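Local coordinates for apoptosis regulator Bcl-2 homolog (Canarypox virus, PDB 5WOS), which inhibits host cell apoptosis as a viral Bcl-2 homologue, binding the host proapoptotic factors BAK1 and BAX and other BH3-containing proteins such as BIM, BID and PUMA, at residues E14-I22 and R134-W143. Sequence-based numbering, arbitrary orientation.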
ATOM      1  N   GLU A  14      -1.376  18.691   2.680  1.00 55.29           N
ATOM      2  CA  GLU A  14      -1.529  18.364   1.268  1.00 53.39           C
ATOM      3  C   GLU A  14      -0.837  17.048   0.949  1.00 52.23           C
ATOM      4  O   GLU A  14      -1.317  16.279   0.109  1.00 47.32           O
ATOM      5  CB  GLU A  14      -0.970  19.485   0.390  1.00 65.46           C
ATOM      6  CG  GLU A  14      -1.740  20.796   0.467  1.00 80.12           C
ATOM      7  CD  GLU A  14      -1.539  21.529   1.779  1.00 95.33           C
ATOM      8  OE1 GLU A  14      -0.552  21.231   2.482  1.00101.68           O
ATOM      9  OE2 GLU A  14      -2.372  22.399   2.108  1.00 93.87           O
ATOM     10  N   ILE A  15       0.274  16.761   1.630  1.00 51.52           N
ATOM     11  CA  ILE A  15       0.988  15.512   1.401  1.00 49.52           C
ATOM     12  C   ILE A  15       0.132  14.329   1.833  1.00 45.45           C
ATOM     13  O   ILE A  15      -0.028  13.356   1.086  1.00 42.59           O
ATOM     14  CB  ILE A  15       2.347  15.529   2.125  1.00 54.43           C
ATOM     15  CG1 ILE A  15       3.226  16.640   1.535  1.00 64.41           C
ATOM     16  CG2 ILE A  15       3.028  14.146   2.040  1.00 55.10           C
ATOM     17  CD1 ILE A  15       4.710  16.524   1.834  1.00 58.58           C
ATOM     18  N   TYR A  16      -0.442  14.399   3.036  1.00 42.98           N
ATOM     19  CA  TYR A  16      -1.291  13.309   3.507  1.00 40.12           C
ATOM     20  C   TYR A  16      -2.374  12.974   2.492  1.00 43.65           C
ATOM     21  O   TYR A  16      -2.636  11.796   2.213  1.00 42.49           O
ATOM     22  CB  TYR A  16      -1.919  13.665   4.858  1.00 46.89           C
ATOM     23  CG  TYR A  16      -2.868  12.609   5.375  1.00 43.14           C
ATOM     24  CD1 TYR A  16      -2.423  11.594   6.212  1.00 44.41           C
ATOM     25  CD2 TYR A  16      -4.210  12.622   5.020  1.00 44.44           C
ATOM     26  CE1 TYR A  16      -3.289  10.623   6.682  1.00 40.45           C
ATOM     27  CE2 TYR A  16      -5.083  11.656   5.482  1.00 42.41           C
ATOM     28  CZ  TYR A  16      -4.619  10.658   6.313  1.00 42.76           C
ATOM     29  OH  TYR A  16      -5.485   9.692   6.780  1.00 49.14           O
ATOM     30  N   TYR A  17      -3.005  14.000   1.914  1.00 47.06           N
ATOM     31  CA  TYR A  17      -4.124  13.773   1.009  1.00 45.38           C
ATOM     32  C   TYR A  17      -3.655  13.512  -0.416  1.00 37.74           C
ATOM     33  O   TYR A  17      -4.351  12.836  -1.178  1.00 36.34           O
ATOM     34  CB  TYR A  17      -5.087  14.963   1.083  1.00 47.85           C
ATOM     35  CG  TYR A  17      -5.901  14.950   2.367  1.00 40.12           C
ATOM     36  CD1 TYR A  17      -6.849  13.965   2.587  1.00 43.25           C
ATOM     37  CD2 TYR A  17      -5.702  15.899   3.364  1.00 40.04           C
ATOM     38  CE1 TYR A  17      -7.589  13.921   3.752  1.00 44.81           C
ATOM     39  CE2 TYR A  17      -6.442  15.868   4.543  1.00 43.34           C
ATOM     40  CZ  TYR A  17      -7.384  14.874   4.729  1.00 51.19           C
ATOM     41  OH  TYR A  17      -8.127  14.829   5.892  1.00 43.14           O
ATOM     42  N   THR A  18      -2.473  14.010  -0.788  1.00 40.28           N
ATOM     43  CA  THR A  18      -1.901  13.650  -2.083  1.00 39.92           C
ATOM     44  C   THR A  18      -1.707  12.140  -2.184  1.00 35.21           C
ATOM     45  O   THR A  18      -1.997  11.535  -3.222  1.00 34.93           O
ATOM     46  CB  THR A  18      -0.569  14.380  -2.303  1.00 44.60           C
ATOM     47  OG1 THR A  18      -0.773  15.799  -2.235  1.00 47.64           O
ATOM     48  CG2 THR A  18       0.015  14.041  -3.676  1.00 36.32           C
ATOM     49  N   ILE A  19      -1.220  11.512  -1.115  1.00 36.29           N
ATOM     50  CA  ILE A  19      -1.048  10.063  -1.113  1.00 37.75           C
ATOM     51  C   ILE A  19      -2.391   9.362  -0.940  1.00 36.90           C
ATOM     52  O   ILE A  19      -2.699   8.399  -1.647  1.00 36.48           O
ATOM     53  CB  ILE A  19      -0.043   9.651  -0.019  1.00 42.78           C
ATOM     54  CG1 ILE A  19       1.385   9.955  -0.480  1.00 42.50           C
ATOM     55  CG2 ILE A  19      -0.189   8.170   0.353  1.00 39.25           C
ATOM     56  CD1 ILE A  19       2.048  11.021   0.319  1.00 39.10           C
ATOM     57  N   LEU A  20      -3.212   9.839  -0.002  1.00 40.04           N
ATOM     58  CA  LEU A  20      -4.474   9.169   0.301  1.00 33.12           C
ATOM     59  C   LEU A  20      -5.374   9.088  -0.926  1.00 34.38           C
ATOM     60  O   LEU A  20      -6.024   8.064  -1.156  1.00 36.77           O
ATOM     61  CB  LEU A  20      -5.183   9.897   1.444  1.00 31.85           C
ATOM     62  CG  LEU A  20      -6.572   9.387   1.845  1.00 34.67           C
ATOM     63  CD1 LEU A  20      -6.493   8.036   2.544  1.00 36.54           C
ATOM     64  CD2 LEU A  20      -7.253  10.407   2.732  1.00 41.92           C
ATOM     65  N   ASN A  21      -5.436  10.158  -1.721  1.00 39.63           N
ATOM     66  CA  ASN A  21      -6.313  10.155  -2.891  1.00 42.40           C
ATOM     67  C   ASN A  21      -6.032   8.959  -3.796  1.00 38.40           C
ATOM     68  O   ASN A  21      -6.962   8.336  -4.321  1.00 40.31           O
ATOM     69  CB  ASN A  21      -6.159  11.459  -3.673  1.00 33.60           C
ATOM     70  CG  ASN A  21      -7.004  11.483  -4.930  1.00 46.40           C
ATOM     71  OD1 ASN A  21      -6.492  11.340  -6.043  1.00 39.26           O
ATOM     72  ND2 ASN A  21      -8.309  11.651  -4.758  1.00 44.03           N
ATOM     73  N   ILE A  22      -4.757   8.621  -3.987  1.00 34.85           N
ATOM     74  CA  ILE A  22      -4.402   7.515  -4.871  1.00 36.18           C
ATOM     75  C   ILE A  22      -4.664   6.173  -4.201  1.00 38.93           C
ATOM     76  O   ILE A  22      -5.215   5.254  -4.819  1.00 38.90           O
ATOM     77  CB  ILE A  22      -2.936   7.663  -5.312  1.00 37.61           C
ATOM     78  CG1 ILE A  22      -2.851   8.652  -6.473  1.00 35.78           C
ATOM     79  CG2 ILE A  22      -2.331   6.319  -5.714  1.00 32.42           C
ATOM     80  CD1 ILE A  22      -1.508   9.280  -6.605  1.00 45.17           C
ATOM     81  N   ARG A 134       7.397  10.863   5.568  0.50 45.68           N
ATOM     82  CA  ARG A 134       6.917  12.155   5.090  0.50 46.46           C
ATOM     83  C   ARG A 134       8.042  12.955   4.441  0.50 44.85           C
ATOM     84  O   ARG A 134       7.948  13.350   3.273  0.50 45.55           O
ATOM     85  CB  ARG A 134       6.292  12.945   6.239  0.50 50.28           C
ATOM     86  CG  ARG A 134       5.560  14.197   5.774  0.50 48.63           C
ATOM     87  CD  ARG A 134       5.344  15.190   6.894  0.50 49.65           C
ATOM     88  NE  ARG A 134       5.171  16.541   6.367  0.50 53.67           N
ATOM     89  CZ  ARG A 134       6.166  17.311   5.935  0.50 48.94           C
ATOM     90  NH1 ARG A 134       7.417  16.870   5.960  0.50 46.32           N
ATOM     91  NH2 ARG A 134       5.911  18.526   5.471  0.50 52.45           N
ATOM     92  N   SER A 135       9.115  13.217   5.191  1.00 44.99           N
ATOM     93  CA  SER A 135      10.224  13.986   4.638  1.00 47.63           C
ATOM     94  C   SER A 135      10.779  13.320   3.384  1.00 45.57           C
ATOM     95  O   SER A 135      11.090  13.996   2.397  1.00 47.71           O
ATOM     96  CB  SER A 135      11.315  14.158   5.692  1.00 46.01           C
ATOM     97  OG  SER A 135      11.775  12.902   6.152  1.00 53.55           O
ATOM     98  N   TRP A 136      10.894  11.990   3.402  1.00 41.05           N
ATOM     99  CA  TRP A 136      11.334  11.260   2.218  1.00 42.17           C
ATOM    100  C   TRP A 136      10.396  11.507   1.043  1.00 41.89           C
ATOM    101  O   TRP A 136      10.846  11.721  -0.088  1.00 45.93           O
ATOM    102  CB  TRP A 136      11.418   9.769   2.542  1.00 40.28           C
ATOM    103  CG  TRP A 136      11.960   8.917   1.438  1.00 38.13           C
ATOM    104  CD1 TRP A 136      13.270   8.618   1.200  1.00 38.56           C
ATOM    105  CD2 TRP A 136      11.203   8.235   0.431  1.00 37.04           C
ATOM    106  NE1 TRP A 136      13.376   7.799   0.102  1.00 43.73           N
ATOM    107  CE2 TRP A 136      12.121   7.549  -0.388  1.00 40.16           C
ATOM    108  CE3 TRP A 136       9.839   8.138   0.141  1.00 35.70           C
ATOM    109  CZ2 TRP A 136      11.719   6.776  -1.476  1.00 42.81           C
ATOM    110  CZ3 TRP A 136       9.442   7.374  -0.940  1.00 43.01           C
ATOM    111  CH2 TRP A 136      10.378   6.704  -1.736  1.00 40.82           C
ATOM    112  N   LEU A 137       9.085  11.485   1.296  1.00 43.37           N
ATOM    113  CA  LEU A 137       8.116  11.744   0.236  1.00 45.94           C
ATOM    114  C   LEU A 137       8.141  13.203  -0.196  1.00 41.11           C
ATOM    115  O   LEU A 137       8.090  13.503  -1.394  1.00 46.52           O
ATOM    116  CB  LEU A 137       6.715  11.352   0.704  1.00 35.50           C
ATOM    117  CG  LEU A 137       6.458   9.851   0.759  1.00 36.60           C
ATOM    118  CD1 LEU A 137       5.181   9.568   1.504  1.00 40.05           C
ATOM    119  CD2 LEU A 137       6.387   9.281  -0.649  1.00 45.89           C
ATOM    120  N   SER A 138       8.209  14.123   0.763  1.00 42.41           N
ATOM    121  CA  SER A 138       8.231  15.538   0.422  1.00 45.82           C
ATOM    122  C   SER A 138       9.454  15.886  -0.416  1.00 49.17           C
ATOM    123  O   SER A 138       9.352  16.638  -1.390  1.00 51.89           O
ATOM    124  CB  SER A 138       8.196  16.381   1.696  1.00 47.59           C
ATOM    125  OG  SER A 138       8.264  17.763   1.393  1.00 63.81           O
ATOM    126  N   ASP A 139      10.621  15.339  -0.061  1.00 52.26           N
ATOM    127  CA  ASP A 139      11.845  15.670  -0.784  1.00 57.14           C
ATOM    128  C   ASP A 139      11.839  15.163  -2.220  1.00 53.88           C
ATOM    129  O   ASP A 139      12.771  15.474  -2.968  1.00 60.38           O
ATOM    130  CB  ASP A 139      13.072  15.116  -0.054  1.00 55.55           C
ATOM    131  CG  ASP A 139      13.316  15.802   1.276  1.00 71.43           C
ATOM    132  OD1 ASP A 139      13.379  15.105   2.309  1.00 77.45           O
ATOM    133  OD2 ASP A 139      13.432  17.046   1.290  1.00 90.97           O
ATOM    134  N   GLN A 140      10.831  14.389  -2.615  1.00 50.31           N
ATOM    135  CA  GLN A 140      10.659  13.969  -3.999  1.00 48.66           C
ATOM    136  C   GLN A 140       9.404  14.558  -4.624  1.00 52.59           C
ATOM    137  O   GLN A 140       8.998  14.122  -5.705  1.00 44.69           O
ATOM    138  CB  GLN A 140      10.610  12.446  -4.089  1.00 46.90           C
ATOM    139  CG  GLN A 140      11.770  11.758  -3.410  1.00 49.60           C
ATOM    140  CD  GLN A 140      11.846  10.294  -3.752  1.00 47.44           C
ATOM    141  OE1 GLN A 140      11.413   9.871  -4.825  1.00 44.32           O
ATOM    142  NE2 GLN A 140      12.407   9.506  -2.847  1.00 57.26           N
ATOM    143  N   ASN A 141       8.779  15.536  -3.971  1.00 48.85           N
ATOM    144  CA  ASN A 141       7.497  16.064  -4.425  1.00 59.14           C
ATOM    145  C   ASN A 141       6.477  14.936  -4.549  1.00 54.78           C
ATOM    146  O   ASN A 141       5.724  14.849  -5.523  1.00 50.51           O
ATOM    147  CB  ASN A 141       7.650  16.820  -5.747  1.00 55.96           C
ATOM    148  CG  ASN A 141       6.414  17.618  -6.106  1.00 61.40           C
ATOM    149  OD1 ASN A 141       5.559  17.875  -5.260  1.00 70.63           O
ATOM    150  ND2 ASN A 141       6.313  18.015  -7.366  1.00 70.60           N
ATOM    151  N   CYS A 142       6.470  14.049  -3.554  1.00 52.23           N
ATOM    152  CA  CYS A 142       5.511  12.946  -3.457  1.00 39.52           C
ATOM    153  C   CYS A 142       5.671  12.057  -4.683  1.00 41.54           C
ATOM    154  O   CYS A 142       6.787  11.561  -4.923  1.00 39.76           O
ATOM    155  CB  CYS A 142       4.114  13.530  -3.244  1.00 43.07           C
ATOM    156  SG  CYS A 142       3.905  14.355  -1.650  1.00 59.66           S
ATOM    157  N   TRP A 143       4.627  11.827  -5.478  1.00 42.71           N
ATOM    158  CA  TRP A 143       4.684  10.812  -6.520  1.00 39.26           C
ATOM    159  C   TRP A 143       5.604  11.182  -7.675  1.00 41.15           C
ATOM    160  O   TRP A 143       5.881  10.319  -8.515  1.00 39.39           O
ATOM    161  CB  TRP A 143       3.279  10.544  -7.051  1.00 34.37           C
ATOM    162  CG  TRP A 143       2.291  10.206  -5.982  1.00 36.58           C
ATOM    163  CD1 TRP A 143       1.378  11.047  -5.419  1.00 36.25           C
ATOM    164  CD2 TRP A 143       2.106   8.932  -5.352  1.00 34.98           C
ATOM    165  NE1 TRP A 143       0.635  10.378  -4.478  1.00 39.60           N
ATOM    166  CE2 TRP A 143       1.062   9.077  -4.417  1.00 37.65           C
ATOM    167  CE3 TRP A 143       2.720   7.684  -5.487  1.00 35.37           C
ATOM    168  CZ2 TRP A 143       0.620   8.021  -3.621  1.00 38.12           C
ATOM    169  CZ3 TRP A 143       2.280   6.636  -4.694  1.00 29.74           C
ATOM    170  CH2 TRP A 143       1.240   6.811  -3.776  1.00 39.33           C
TER
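Trp143 swings CG anti to its own carbonyl carbon (chi1 -53°), and with chi2 at 100° its indole turns the edge carrying NE1 and CZ2 toward helix 14-22. Ile22, with CG1 likewise anti to the carbonyl carbon (chi1 -82°), lays CD1 over one indole face, 3.4 Å from the centroid of the five-membered ring, a CH-pi contact. At the edge, Trp143 NE1 donates a fairly straight hydrogen bond of 3.1 Å to Thr18 O, meeting that carbonyl from well above its plane, and CZ2 lies 3.8 Å from Ile19 CG1. Tryptophan suits the place because it joins a broad apolar face to one N-H. Thr18 CG2 flanks the ring at CD1, while Thr18 OG1 hydrogen-bonds back to Glu14 O. Further along, Ile19 CD1 meets Leu137 CD1 tip to tip at 3.7 Å; Ile15 sets CD1 3.5 Å from Ser138 CB and CG2 3.8 Å from the compact, weakly polar Cys142 SG. A Schellman motif ending helix 121-138, with Asn141 at positive phi, delivers Cys142 and Trp143. Thr45 and Val49 of helix 43-69 also touch the indole. Thus a mostly apolar contact, whose one hydrogen bond helps orient the indole alongside the packing round it, joins the last turn of helix 121-138 and the chain just after it to helix 14-32, the first of this Bcl-2 fold.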